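Local coordinates for peptidase S9 prolyl oligopeptidase catalytic domain-containing protein (Pyrococcus horikoshii, PDB 4HXF) that probably cleaves peptides as a serine protease of the acylaminoacyl peptidase type, joining a beta-propeller to an alpha/beta-hydrolase domain in a hexamer, at residues E227-Y232 and Y247-E252; Q266-N271 and M304-D309; K273-L278 and L286-G291. All coordinates share one frame; numbering follows the deposited sequence.

All three contacts lie in the beta-propeller. Contacts 1 and 3 each pair the two middle strands of a four-stranded sheet, in successive blades, and contact 2 bridges the blade of contact 3 to the next. Contacts 2 and 3, centres about 8 Å apart, are joined by a probable hydrogen bond, K268 O to Y275 N (2.9 Å). Contact 1 lies about 15 Å from contact 2 and 14 Å from contact 3, centre to centre, yet touches both: L230 CD2 rests 3.8 Å from K268 C, and I248 CD1 reaches 3.4 Å from W289 CZ3. The side chains of Y247 and L278 lie about 8 Å and 6 Å from those of magnesium-site residues D244 and E263, respectively.

Contact 1 of 3, residues E227-Y232 and Y247-E252; sequences ERILLY and YIYDGE
The carbonyl O of I229 takes the amide N of Y249 at 2.8 Å, and the CA of I248 adds a C-H contact to the same oxygen. The return bond, I229 N to Y249 O at 2.9 Å, is almost straight (174°) and completes a hydrogen-bonded pair. L231 and Y247 form a second such pair, with L230 facing I248 at the non-hydrogen-bonded position between. On the face that carries I229, L231, Y247 and Y249, I229 CD1 meets the edge of the Y249 ring, 4.1 Å from Y249 CD2. L231 CD1 comes 3.8 Å from Y249 CB. R228 runs alongside I248, its CG 3.6 Å from I248 CG2, before its chain bends at chi3 (-76°). Its NE makes a salt bridge with D225. NH1 instead donates, in the guanidinium plane, to a water at 3.1 Å from R228 NH1, and that water donates to D250 OD2, so a solvent molecule spans two opposite charges whose own atoms do not meet. D250 OD1 accepts the amide N of E252 in an Asx turn, with G251 between them at a positive phi. Outer neighbours are the strands 219-224 and 253-255. The antiparallel pair, its strand directions 143° apart, is the twisted centre of a four-stranded beta-propeller blade.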
ATOM      1  N   GLU A 227      -2.229  40.466  37.179  1.00 26.71           N
ATOM      2  CA  GLU A 227      -2.434  41.853  37.624  1.00 28.84           C
ATOM      3  C   GLU A 227      -1.697  42.869  36.741  1.00 27.14           C
ATOM      4  O   GLU A 227      -2.189  43.939  36.435  1.00 30.88           O
ATOM      5  CB  GLU A 227      -1.924  42.001  39.090  1.00 32.08           C
ATOM      6  CG  GLU A 227      -2.656  41.142  40.159  1.00 45.51           C
ATOM      7  CD  GLU A 227      -4.164  41.405  40.208  1.00 53.50           C
ATOM      8  OE1 GLU A 227      -4.582  42.571  39.969  1.00 70.61           O
ATOM      9  OE2 GLU A 227      -4.946  40.441  40.462  1.00 70.59           O
ATOM     10  N   ARG A 228      -0.496  42.509  36.340  1.00 23.15           N
ATOM     11  CA  ARG A 228       0.304  43.373  35.534  1.00 21.31           C
ATOM     12  C   ARG A 228       0.645  42.677  34.203  1.00 18.37           C
ATOM     13  O   ARG A 228       0.974  41.458  34.175  1.00 20.66           O
ATOM     14  CB  ARG A 228       1.638  43.620  36.283  1.00 22.87           C
ATOM     15  CG  ARG A 228       1.607  44.490  37.548  1.00 32.33           C
ATOM     16  CD  ARG A 228       2.775  44.081  38.457  1.00 31.32           C
ATOM     17  NE  ARG A 228       2.482  42.810  39.157  1.00 34.96           N
ATOM     18  CZ  ARG A 228       1.770  42.695  40.300  1.00 37.72           C
ATOM     19  NH1 ARG A 228       1.279  43.750  40.909  1.00 40.22           N
ATOM     20  NH2 ARG A 228       1.539  41.518  40.838  1.00 38.18           N
ATOM     21  N   ILE A 229       0.679  43.474  33.157  1.00 17.54           N
ATOM     22  CA  ILE A 229       1.082  42.989  31.840  1.00 17.32           C
ATOM     23  C   ILE A 229       2.524  43.400  31.585  1.00 17.51           C
ATOM     24  O   ILE A 229       2.895  44.555  31.815  1.00 18.61           O
ATOM     25  CB  ILE A 229       0.218  43.543  30.739  1.00 17.24           C
ATOM     26  CG1 ILE A 229      -1.264  43.194  30.963  1.00 20.37           C
ATOM     27  CG2 ILE A 229       0.705  43.092  29.317  1.00 15.55           C
ATOM     28  CD1 ILE A 229      -2.280  43.885  30.038  1.00 22.87           C
ATOM     29  N   LEU A 230       3.334  42.461  31.079  1.00 15.59           N
ATOM     30  CA  LEU A 230       4.702  42.763  30.676  1.00 15.57           C
ATOM     31  C   LEU A 230       4.772  43.030  29.187  1.00 15.70           C
ATOM     32  O   LEU A 230       4.290  42.242  28.361  1.00 17.17           O
ATOM     33  CB  LEU A 230       5.561  41.526  31.033  1.00 16.46           C
ATOM     34  CG  LEU A 230       7.082  41.697  30.968  1.00 16.62           C
ATOM     35  CD1 LEU A 230       7.712  42.739  31.945  1.00 16.79           C
ATOM     36  CD2 LEU A 230       7.784  40.295  31.091  1.00 16.91           C
ATOM     37  N   LEU A 231       5.353  44.165  28.863  1.00 16.12           N
ATOM     38  CA  LEU A 231       5.423  44.698  27.526  1.00 14.72           C
ATOM     39  C   LEU A 231       6.893  44.719  27.074  1.00 16.35           C
ATOM     40  O   LEU A 231       7.787  45.042  27.895  1.00 15.11           O
ATOM     41  CB  LEU A 231       4.822  46.129  27.494  1.00 16.82           C
ATOM     42  CG  LEU A 231       3.323  46.289  27.882  1.00 16.60           C
ATOM     43  CD1 LEU A 231       2.992  47.806  28.076  1.00 18.69           C
ATOM     44  CD2 LEU A 231       2.418  45.653  26.809  1.00 19.37           C
ATOM     45  N   TYR A 232       7.068  44.474  25.804  1.00 14.74           N
ATOM     46  CA  TYR A 232       8.402  44.354  25.195  1.00 15.51           C
ATOM     47  C   TYR A 232       8.553  45.249  24.041  1.00 15.31           C
ATOM     48  O   TYR A 232       7.787  45.120  23.066  1.00 13.23           O
ATOM     49  CB  TYR A 232       8.622  42.896  24.749  1.00 14.34           C
ATOM     50  CG  TYR A 232      10.031  42.655  24.214  1.00 14.76           C
ATOM     51  CD1 TYR A 232      11.121  42.329  25.064  1.00 15.83           C
ATOM     52  CD2 TYR A 232      10.249  42.690  22.854  1.00 14.75           C
ATOM     53  CE1 TYR A 232      12.394  42.124  24.542  1.00 16.23           C
ATOM     54  CE2 TYR A 232      11.477  42.441  22.319  1.00 16.11           C
ATOM     55  CZ  TYR A 232      12.562  42.163  23.177  1.00 15.84           C
ATOM     56  OH  TYR A 232      13.823  41.892  22.618  1.00 15.70           O
ATOM     57  N   TYR A 247       8.566  46.842  30.179  1.00 15.05           N
ATOM     58  CA  TYR A 247       7.710  47.713  30.926  1.00 16.20           C
ATOM     59  C   TYR A 247       6.612  46.888  31.605  1.00 16.83           C
ATOM     60  O   TYR A 247       6.177  45.849  31.051  1.00 15.67           O
ATOM     61  CB  TYR A 247       6.986  48.707  30.015  1.00 17.00           C
ATOM     62  CG  TYR A 247       7.900  49.519  29.169  1.00 17.44           C
ATOM     63  CD1 TYR A 247       8.259  50.761  29.573  1.00 20.97           C
ATOM     64  CD2 TYR A 247       8.401  49.043  27.998  1.00 18.42           C
ATOM     65  CE1 TYR A 247       9.175  51.500  28.832  1.00 21.85           C
ATOM     66  CE2 TYR A 247       9.254  49.745  27.242  1.00 19.22           C
ATOM     67  CZ  TYR A 247       9.676  50.977  27.687  1.00 22.28           C
ATOM     68  OH  TYR A 247      10.575  51.668  26.911  1.00 26.58           O
ATOM     69  N   ILE A 248       6.239  47.312  32.797  1.00 17.98           N
ATOM     70  CA  ILE A 248       5.107  46.709  33.531  1.00 20.44           C
ATOM     71  C   ILE A 248       3.940  47.646  33.319  1.00 22.87           C
ATOM     72  O   ILE A 248       4.042  48.867  33.536  1.00 22.91           O
ATOM     73  CB  ILE A 248       5.475  46.515  35.029  1.00 26.32           C
ATOM     74  CG1 ILE A 248       6.510  45.339  35.156  1.00 30.75           C
ATOM     75  CG2 ILE A 248       4.210  46.274  35.875  1.00 28.53           C
ATOM     76  CD1 ILE A 248       7.197  45.320  36.562  1.00 30.10           C
ATOM     77  N   TYR A 249       2.804  47.082  32.939  1.00 19.25           N
ATOM     78  CA  TYR A 249       1.592  47.848  32.764  1.00 22.36           C
ATOM     79  C   TYR A 249       0.496  47.361  33.720  1.00 24.83           C
ATOM     80  O   TYR A 249       0.053  46.242  33.637  1.00 23.77           O
ATOM     81  CB  TYR A 249       1.136  47.829  31.341  1.00 23.43           C
ATOM     82  CG  TYR A 249      -0.178  48.528  31.128  1.00 27.47           C
ATOM     83  CD1 TYR A 249      -0.303  49.915  31.291  1.00 31.41           C
ATOM     84  CD2 TYR A 249      -1.263  47.823  30.688  1.00 34.97           C
ATOM     85  CE1 TYR A 249      -1.514  50.556  31.051  1.00 34.33           C
ATOM     86  CE2 TYR A 249      -2.440  48.435  30.445  1.00 40.80           C
ATOM     87  CZ  TYR A 249      -2.567  49.782  30.636  1.00 38.06           C
ATOM     88  OH  TYR A 249      -3.796  50.291  30.372  1.00 49.77           O
ATOM     89  N   ASP A 250       0.004  48.284  34.554  1.00 28.86           N
ATOM     90  CA  ASP A 250      -1.130  47.926  35.444  1.00 34.40           C
ATOM     91  C   ASP A 250      -2.173  49.029  35.492  1.00 39.98           C
ATOM     92  O   ASP A 250      -2.904  49.163  36.496  1.00 35.91           O
ATOM     93  CB  ASP A 250      -0.551  47.732  36.797  1.00 33.32           C
ATOM     94  CG  ASP A 250       0.051  49.017  37.353  1.00 39.56           C
ATOM     95  OD1 ASP A 250      -0.055  50.116  36.747  1.00 32.30           O
ATOM     96  OD2 ASP A 250       0.689  48.907  38.400  1.00 55.72           O
ATOM     97  N   GLY A 251      -2.265  49.788  34.406  1.00 35.52           N
ATOM     98  CA  GLY A 251      -2.908  51.110  34.455  1.00 38.23           C
ATOM     99  C   GLY A 251      -1.970  52.204  34.046  1.00 39.02           C
ATOM    100  O   GLY A 251      -2.340  53.115  33.326  1.00 43.74           O
ATOM    101  N   GLU A 252      -0.740  52.113  34.533  1.00 35.83           N
ATOM    102  CA  GLU A 252       0.324  53.031  34.208  1.00 31.68           C
ATOM    103  C   GLU A 252       1.414  52.164  33.587  1.00 29.81           C
ATOM    104  O   GLU A 252       1.526  51.007  33.932  1.00 25.52           O
ATOM    105  CB  GLU A 252       0.749  53.726  35.518  1.00 41.11           C
ATOM    106  CG  GLU A 252       2.114  54.390  35.560  1.00 48.68           C
ATOM    107  CD  GLU A 252       2.275  55.500  36.650  1.00 51.51           C
ATOM    108  OE1 GLU A 252       2.192  55.176  37.886  1.00 48.37           O
ATOM    109  OE2 GLU A 252       2.523  56.714  36.253  1.00 41.21           O
TER
HETATM  110  O   HOH W   1       0.823  46.671  40.061  1.00 46.16           O

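Contact 2 of 3, residues Q266-N271 and M304-D309; sequences QAKIRN and MGFDAD
K268 NZ donates to F306 O at 2.8 Å, lying in the carbonyl plane, at the end of a chain extended beyond CG that runs counter to the F306 side chain. Beside it, D307 OD1 receives R270 NE at 2.9 Å nearly along its C-O axis, in a salt bridge that is bent at the hydrogen (135°). A weaker bond from R270 NH1 reaches the same oxygen, and K268 NZ adds a long salt bridge at 3.7 Å to D307 OD1. R270 CD lies too close to A308 O in the model, so the fine detail at that end is doubtful. At the other end Q266 and F306 meet tip to tip: Q266 CG is 3.6 Å from F306 CE1, and NE2 lies over a ring face, toward its rim. A267 CA meets the ring edge. F306 CG, flanked by both its backbone N and its C (chi1 61°), carries the ring there. A water takes protons from Q266 NE2, 2.6 Å away, and from F306 N.

In the next shell D223 binds R270 NH2 in a salt bridge and also accepts I269 N, while D307 OD2 accepts T22 N. Strands 266-270 and 304-308 run nearly parallel, 6° apart, with axes 7.9 Å from each other, so side chains rather than backbone bonds join them. They are the first strands of consecutive propeller blades; D223 belongs to the preceding blade and T22 to the N-terminal one, while F306 also packs on Y275 and T277 of strand 273-280.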
ATOM      1  N   GLN A 266      14.999  38.271  26.535  1.00 17.29           N
ATOM      2  CA  GLN A 266      13.820  37.527  26.890  1.00 18.44           C
ATOM      3  C   GLN A 266      13.413  38.028  28.214  1.00 18.14           C
ATOM      4  O   GLN A 266      14.237  38.457  28.986  1.00 14.60           O
ATOM      5  CB  GLN A 266      14.185  36.021  26.929  1.00 22.91           C
ATOM      6  CG  GLN A 266      13.163  35.036  27.376  1.00 29.42           C
ATOM      7  CD  GLN A 266      13.635  33.556  27.216  1.00 33.54           C
ATOM      8  OE1 GLN A 266      14.779  33.288  26.730  1.00 34.34           O
ATOM      9  NE2 GLN A 266      12.756  32.588  27.626  1.00 40.87           N
ATOM     10  N   ALA A 267      12.127  37.962  28.560  1.00 17.81           N
ATOM     11  CA  ALA A 267      11.695  38.352  29.842  1.00 16.53           C
ATOM     12  C   ALA A 267      10.319  37.652  30.219  1.00 16.70           C
ATOM     13  O   ALA A 267       9.489  37.365  29.347  1.00 18.88           O
ATOM     14  CB  ALA A 267      11.507  39.930  29.952  1.00 16.93           C
ATOM     15  N   LYS A 268      10.175  37.422  31.496  1.00 18.73           N
ATOM     16  CA  LYS A 268       8.953  36.824  32.120  1.00 18.99           C
ATOM     17  C   LYS A 268       8.612  37.467  33.410  1.00 19.25           C
ATOM     18  O   LYS A 268       9.471  37.856  34.168  1.00 20.33           O
ATOM     19  CB  LYS A 268       9.180  35.246  32.278  1.00 20.61           C
ATOM     20  CG  LYS A 268       9.396  34.426  31.075  1.00 22.80           C
ATOM     21  CD  LYS A 268       9.608  32.864  31.259  1.00 25.74           C
ATOM     22  CE  LYS A 268       9.906  32.187  29.872  1.00 28.76           C
ATOM     23  NZ  LYS A 268       9.734  30.659  29.870  1.00 33.20           N
ATOM     24  N   ILE A 269       7.338  37.475  33.795  1.00 19.08           N
ATOM     25  CA  ILE A 269       6.929  38.019  35.079  1.00 19.92           C
ATOM     26  C   ILE A 269       6.254  36.892  35.854  1.00 23.43           C
ATOM     27  O   ILE A 269       5.459  36.137  35.324  1.00 28.58           O
ATOM     28  CB  ILE A 269       6.002  39.299  34.866  1.00 21.01           C
ATOM     29  CG1 ILE A 269       5.579  40.032  36.136  1.00 23.82           C
ATOM     30  CG2 ILE A 269       4.755  38.976  34.042  1.00 24.57           C
ATOM     31  CD1 ILE A 269       5.083  41.480  35.908  1.00 23.57           C
ATOM     32  N   ARG A 270       6.619  36.783  37.099  1.00 30.37           N
ATOM     33  CA  ARG A 270       5.916  35.757  37.948  1.00 38.35           C
ATOM     34  C   ARG A 270       5.883  36.360  39.319  1.00 42.32           C
ATOM     35  O   ARG A 270       6.934  36.713  39.838  1.00 38.67           O
ATOM     36  CB  ARG A 270       6.602  34.369  37.908  1.00 42.77           C
ATOM     37  CG  ARG A 270       6.216  33.418  36.721  1.00 53.43           C
ATOM     38  CD  ARG A 270       7.398  33.103  35.763  1.00 46.19           C
ATOM     39  NE  ARG A 270       7.100  32.211  34.615  1.00 47.61           N
ATOM     40  CZ  ARG A 270       6.369  32.582  33.547  1.00 55.47           C
ATOM     41  NH1 ARG A 270       6.197  31.724  32.514  1.00 53.26           N
ATOM     42  NH2 ARG A 270       5.827  33.826  33.500  1.00 34.88           N
ATOM     43  N   ASN A 271       4.654  36.608  39.815  1.00 43.30           N
ATOM     44  CA  ASN A 271       4.451  37.195  41.147  1.00 51.84           C
ATOM     45  C   ASN A 271       5.021  38.577  41.257  1.00 46.73           C
ATOM     46  O   ASN A 271       5.760  38.835  42.206  1.00 43.80           O
ATOM     47  CB  ASN A 271       5.120  36.315  42.220  1.00 52.77           C
ATOM     48  N   MET A 304      20.139  30.861  27.265  1.00 16.28           N
ATOM     49  CA  MET A 304      19.339  30.619  26.155  1.00 17.16           C
ATOM     50  C   MET A 304      17.850  30.533  26.427  1.00 18.24           C
ATOM     51  O   MET A 304      17.038  30.703  25.512  1.00 22.02           O
ATOM     52  CB  MET A 304      19.800  29.311  25.528  1.00 19.26           C
ATOM     53  CG  MET A 304      21.182  29.396  24.988  1.00 20.19           C
ATOM     54  SD  MET A 304      21.365  30.657  23.714  1.00 24.31           S
ATOM     55  CE  MET A 304      20.341  30.159  22.370  1.00 30.66           C
ATOM     56  N   GLY A 305      17.481  30.327  27.670  1.00 17.99           N
ATOM     57  CA  GLY A 305      16.070  30.132  28.043  1.00 19.22           C
ATOM     58  C   GLY A 305      16.028  30.011  29.515  1.00 17.07           C
ATOM     59  O   GLY A 305      17.066  29.728  30.256  1.00 18.30           O
ATOM     60  N   PHE A 306      14.879  30.361  30.097  1.00 17.47           N
ATOM     61  CA  PHE A 306      14.735  30.285  31.513  1.00 16.09           C
ATOM     62  C   PHE A 306      13.207  30.248  31.890  1.00 16.44           C
ATOM     63  O   PHE A 306      12.324  30.499  31.034  1.00 18.96           O
ATOM     64  CB  PHE A 306      15.465  31.419  32.249  1.00 16.65           C
ATOM     65  CG  PHE A 306      14.962  32.835  31.878  1.00 17.86           C
ATOM     66  CD1 PHE A 306      15.533  33.530  30.807  1.00 19.44           C
ATOM     67  CD2 PHE A 306      13.866  33.379  32.501  1.00 18.62           C
ATOM     68  CE1 PHE A 306      15.020  34.733  30.418  1.00 20.48           C
ATOM     69  CE2 PHE A 306      13.314  34.599  32.043  1.00 20.62           C
ATOM     70  CZ  PHE A 306      13.937  35.267  31.011  1.00 19.53           C
ATOM     71  N   ASP A 307      12.961  29.836  33.098  1.00 19.45           N
ATOM     72  CA  ASP A 307      11.585  29.875  33.653  1.00 22.15           C
ATOM     73  C   ASP A 307      11.661  29.946  35.106  1.00 21.05           C
ATOM     74  O   ASP A 307      12.649  29.563  35.793  1.00 19.52           O
ATOM     75  CB  ASP A 307      10.736  28.681  33.219  1.00 21.24           C
ATOM     76  CG  ASP A 307       9.191  28.955  33.292  1.00 27.28           C
ATOM     77  OD1 ASP A 307       8.731  30.143  33.401  1.00 26.96           O
ATOM     78  OD2 ASP A 307       8.365  28.005  33.277  1.00 21.41           O
ATOM     79  N   ALA A 308      10.587  30.498  35.722  1.00 23.25           N
ATOM     80  CA  ALA A 308      10.590  30.696  37.083  1.00 23.76           C
ATOM     81  C   ALA A 308       9.129  30.556  37.659  1.00 20.88           C
ATOM     82  O   ALA A 308       8.127  30.985  37.047  1.00 24.56           O
ATOM     83  CB  ALA A 308      11.029  32.159  37.392  1.00 25.49           C
ATOM     84  N   ASP A 309       9.113  29.970  38.757  1.00 23.16           N
ATOM     85  CA  ASP A 309       7.810  29.780  39.476  1.00 27.98           C
ATOM     86  C   ASP A 309       8.194  29.691  40.939  1.00 28.86           C
ATOM     87  O   ASP A 309       8.593  30.723  41.483  1.00 29.65           O
ATOM     88  CB  ASP A 309       6.922  28.608  39.003  1.00 27.74           C
ATOM     89  CG  ASP A 309       5.604  28.505  39.865  1.00 29.89           C
ATOM     90  OD1 ASP A 309       4.891  29.535  39.931  1.00 36.17           O
ATOM     91  OD2 ASP A 309       5.415  27.443  40.471  1.00 31.85           O
TER
HETATM   92  O   HOH W   2      12.942  30.041  27.691  1.00 27.62           O
HETATM   93  O   HOH W   3       6.083  29.123  35.148  1.00 40.99           O
HETATM   94  O   HOH W   4       5.886  28.514  31.773  1.00 41.24           O

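Contact 3 of 3, residues K273-L278 and L286-G291; sequences KVYFTL and LYLWDG
F276 and Y287 make the tight part of this hairpin. F276 CG lies between its backbone N and carbonyl carbon (chi1 68°), which folds the ring across toward strand 286-289 so that Y287 CB sits over one face, a CH-pi contact with F276 CZ only 3.5 Å from Y287 CB. The two rings are near parallel, 24° apart, but slid until they barely overlap. L278 crosses the Y287 side chain at about a right angle, its CD1 3.7 Å from Y287 CE1. W289 CB approaches the F276 ring, 4.1 Å from F276 CE1. An alanine in place of F276 would probably leave Y287 CB without its ring face and open a gap between it and W289 CB, leaving Y287 less firmly held.

Backbone bonds run the length of the pair: in the tight part Y287 N meets F276 O at 2.8 Å nearly along the C=O axis, and nearer the open end W289 N meets V274 O at 2.7 Å. The Y287 hydroxyl is held by E280, beyond the pair.

The looser part is the end at K273 and D290. Leading to it, partly exposed L288 lies alongside Y275 in a CH-pi contact, its CD1 over one face, 4.2 Å from the centroid of the Y275 ring, while K273 CB leans on the same methyl. Toward solvent the lysine stretches out and its NZ reaches a water at 2.6 Å, which donates to D290 OD2; that carboxylate also forms a salt bridge with R294. The pairing thus relies on main-chain bonds and on aromatic and aliphatic side chains, while the two charged side chains of the pair, K273 and D290, are linked through water at its exposed end.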
ATOM      1  N   LYS A 273       7.586  39.857  40.137  1.00 33.57           N
ATOM      2  CA  LYS A 273       9.074  39.907  39.824  1.00 27.74           C
ATOM      3  C   LYS A 273       9.257  39.607  38.364  1.00 22.00           C
ATOM      4  O   LYS A 273       8.549  38.797  37.811  1.00 22.12           O
ATOM      5  CB  LYS A 273       9.873  38.874  40.612  1.00 30.90           C
ATOM      6  CG  LYS A 273       9.564  38.847  42.096  1.00 39.00           C
ATOM      7  CD  LYS A 273      10.545  37.904  42.808  1.00 42.72           C
ATOM      8  CE  LYS A 273      10.270  37.914  44.335  1.00 55.44           C
ATOM      9  NZ  LYS A 273      11.500  37.945  45.182  1.00 60.82           N
ATOM     10  N   VAL A 274      10.246  40.269  37.784  1.00 19.81           N
ATOM     11  CA  VAL A 274      10.558  40.051  36.385  1.00 19.06           C
ATOM     12  C   VAL A 274      11.957  39.442  36.268  1.00 20.13           C
ATOM     13  O   VAL A 274      12.985  39.961  36.777  1.00 19.37           O
ATOM     14  CB  VAL A 274      10.519  41.367  35.614  1.00 18.43           C
ATOM     15  CG1 VAL A 274      10.909  41.187  34.101  1.00 17.71           C
ATOM     16  CG2 VAL A 274       9.110  42.005  35.737  1.00 21.10           C
ATOM     17  N   TYR A 275      11.989  38.391  35.502  1.00 18.29           N
ATOM     18  CA  TYR A 275      13.282  37.751  35.184  1.00 20.02           C
ATOM     19  C   TYR A 275      13.563  38.053  33.730  1.00 18.83           C
ATOM     20  O   TYR A 275      12.681  37.954  32.907  1.00 19.21           O
ATOM     21  CB  TYR A 275      13.157  36.215  35.348  1.00 21.44           C
ATOM     22  CG  TYR A 275      12.989  35.842  36.826  1.00 24.66           C
ATOM     23  CD1 TYR A 275      11.764  35.801  37.381  1.00 32.25           C
ATOM     24  CD2 TYR A 275      14.060  35.599  37.564  1.00 27.05           C
ATOM     25  CE1 TYR A 275      11.616  35.476  38.728  1.00 32.40           C
ATOM     26  CE2 TYR A 275      13.942  35.218  38.922  1.00 36.47           C
ATOM     27  CZ  TYR A 275      12.689  35.132  39.446  1.00 29.88           C
ATOM     28  OH  TYR A 275      12.498  34.826  40.842  1.00 46.57           O
ATOM     29  N   PHE A 276      14.818  38.396  33.431  1.00 17.17           N
ATOM     30  CA  PHE A 276      15.109  38.814  32.084  1.00 16.56           C
ATOM     31  C   PHE A 276      16.602  38.634  31.767  1.00 16.22           C
ATOM     32  O   PHE A 276      17.426  38.655  32.652  1.00 17.00           O
ATOM     33  CB  PHE A 276      14.688  40.287  31.919  1.00 16.79           C
ATOM     34  CG  PHE A 276      15.494  41.274  32.686  1.00 16.57           C
ATOM     35  CD1 PHE A 276      15.095  41.617  33.975  1.00 16.87           C
ATOM     36  CD2 PHE A 276      16.574  41.919  32.117  1.00 17.41           C
ATOM     37  CE1 PHE A 276      15.817  42.539  34.670  1.00 17.60           C
ATOM     38  CE2 PHE A 276      17.275  42.862  32.839  1.00 18.67           C
ATOM     39  CZ  PHE A 276      16.896  43.174  34.133  1.00 17.78           C
ATOM     40  N   THR A 277      16.898  38.525  30.497  1.00 15.37           N
ATOM     41  CA  THR A 277      18.234  38.463  30.032  1.00 15.85           C
ATOM     42  C   THR A 277      18.577  39.666  29.181  1.00 17.31           C
ATOM     43  O   THR A 277      17.689  40.257  28.543  1.00 15.76           O
ATOM     44  CB  THR A 277      18.465  37.216  29.158  1.00 15.51           C
ATOM     45  OG1 THR A 277      17.378  37.024  28.221  1.00 16.16           O
ATOM     46  CG2 THR A 277      18.487  35.944  30.137  1.00 16.10           C
ATOM     47  N   LEU A 278      19.839  40.039  29.162  1.00 16.40           N
ATOM     48  CA  LEU A 278      20.368  41.146  28.344  1.00 15.25           C
ATOM     49  C   LEU A 278      21.498  40.742  27.533  1.00 16.69           C
ATOM     50  O   LEU A 278      22.330  39.892  27.942  1.00 15.88           O
ATOM     51  CB  LEU A 278      20.946  42.263  29.263  1.00 15.87           C
ATOM     52  CG  LEU A 278      20.091  42.979  30.300  1.00 16.60           C
ATOM     53  CD1 LEU A 278      20.855  43.976  31.223  1.00 16.98           C
ATOM     54  CD2 LEU A 278      18.980  43.730  29.505  1.00 16.70           C
ATOM     55  N   LEU A 286      21.542  36.750  32.728  1.00 16.91           N
ATOM     56  CA  LEU A 286      20.255  36.671  33.486  1.00 16.74           C
ATOM     57  C   LEU A 286      20.240  37.515  34.751  1.00 17.05           C
ATOM     58  O   LEU A 286      21.172  37.519  35.576  1.00 17.93           O
ATOM     59  CB  LEU A 286      19.957  35.185  33.882  1.00 17.14           C
ATOM     60  CG  LEU A 286      18.623  34.916  34.621  1.00 18.48           C
ATOM     61  CD1 LEU A 286      17.401  35.294  33.711  1.00 19.06           C
ATOM     62  CD2 LEU A 286      18.550  33.414  34.926  1.00 20.02           C
ATOM     63  N   TYR A 287      19.162  38.295  34.841  1.00 17.70           N
ATOM     64  CA  TYR A 287      18.868  39.194  35.936  1.00 17.31           C
ATOM     65  C   TYR A 287      17.437  38.972  36.415  1.00 16.80           C
ATOM     66  O   TYR A 287      16.630  38.363  35.746  1.00 18.05           O
ATOM     67  CB  TYR A 287      18.972  40.661  35.430  1.00 18.92           C
ATOM     68  CG  TYR A 287      20.353  41.045  34.971  1.00 17.70           C
ATOM     69  CD1 TYR A 287      20.744  40.829  33.691  1.00 17.14           C
ATOM     70  CD2 TYR A 287      21.312  41.521  35.840  1.00 18.53           C
ATOM     71  CE1 TYR A 287      22.025  41.158  33.283  1.00 18.78           C
ATOM     72  CE2 TYR A 287      22.638  41.800  35.453  1.00 18.25           C
ATOM     73  CZ  TYR A 287      22.958  41.641  34.124  1.00 19.77           C
ATOM     74  OH  TYR A 287      24.231  41.957  33.747  1.00 19.42           O
ATOM     75  N   LEU A 288      17.186  39.557  37.590  1.00 20.26           N
ATOM     76  CA  LEU A 288      15.877  39.673  38.206  1.00 23.76           C
ATOM     77  C   LEU A 288      15.617  41.166  38.498  1.00 21.40           C
ATOM     78  O   LEU A 288      16.524  41.884  38.868  1.00 23.92           O
ATOM     79  CB  LEU A 288      15.888  38.886  39.576  1.00 30.77           C
ATOM     80  CG  LEU A 288      15.031  39.425  40.753  1.00 33.26           C
ATOM     81  CD1 LEU A 288      13.612  38.998  40.403  1.00 36.24           C
ATOM     82  CD2 LEU A 288      15.382  38.926  42.118  1.00 41.86           C
ATOM     83  N   TRP A 289      14.370  41.593  38.357  1.00 21.92           N
ATOM     84  CA  TRP A 289      13.927  42.890  38.908  1.00 22.04           C
ATOM     85  C   TRP A 289      12.887  42.623  39.907  1.00 23.62           C
ATOM     86  O   TRP A 289      11.898  42.009  39.657  1.00 23.08           O
ATOM     87  CB  TRP A 289      13.474  43.846  37.792  1.00 24.81           C
ATOM     88  CG  TRP A 289      12.994  45.162  38.317  1.00 26.40           C
ATOM     89  CD1 TRP A 289      13.700  46.341  38.409  1.00 29.54           C
ATOM     90  CD2 TRP A 289      11.654  45.489  38.674  1.00 30.47           C
ATOM     91  NE1 TRP A 289      12.883  47.357  38.827  1.00 30.49           N
ATOM     92  CE2 TRP A 289      11.661  46.899  39.040  1.00 33.17           C
ATOM     93  CE3 TRP A 289      10.496  44.773  38.786  1.00 33.38           C
ATOM     94  CZ2 TRP A 289      10.522  47.542  39.500  1.00 40.98           C
ATOM     95  CZ3 TRP A 289       9.354  45.419  39.244  1.00 43.29           C
ATOM     96  CH2 TRP A 289       9.372  46.771  39.593  1.00 40.91           C
ATOM     97  N   ASP A 290      13.118  43.160  41.112  1.00 23.97           N
ATOM     98  CA  ASP A 290      12.142  42.974  42.243  1.00 30.67           C
ATOM     99  C   ASP A 290      11.922  44.329  42.901  1.00 32.47           C
ATOM    100  O   ASP A 290      11.568  44.404  44.082  1.00 37.45           O
ATOM    101  CB  ASP A 290      12.670  42.006  43.288  1.00 30.48           C
ATOM    102  CG  ASP A 290      13.992  42.484  43.931  1.00 31.25           C
ATOM    103  OD1 ASP A 290      14.468  43.637  43.694  1.00 33.02           O
ATOM    104  OD2 ASP A 290      14.602  41.667  44.676  1.00 38.56           O
ATOM    105  N   GLY A 291      12.108  45.373  42.110  1.00 31.60           N
ATOM    106  CA  GLY A 291      12.170  46.748  42.581  1.00 36.73           C
ATOM    107  C   GLY A 291      13.524  47.343  42.278  1.00 37.32           C
ATOM    108  O   GLY A 291      13.667  48.540  42.088  1.00 37.75           O
TER
HETATM  109  O   HOH W   5      13.892  39.032  45.197  1.00 56.32           O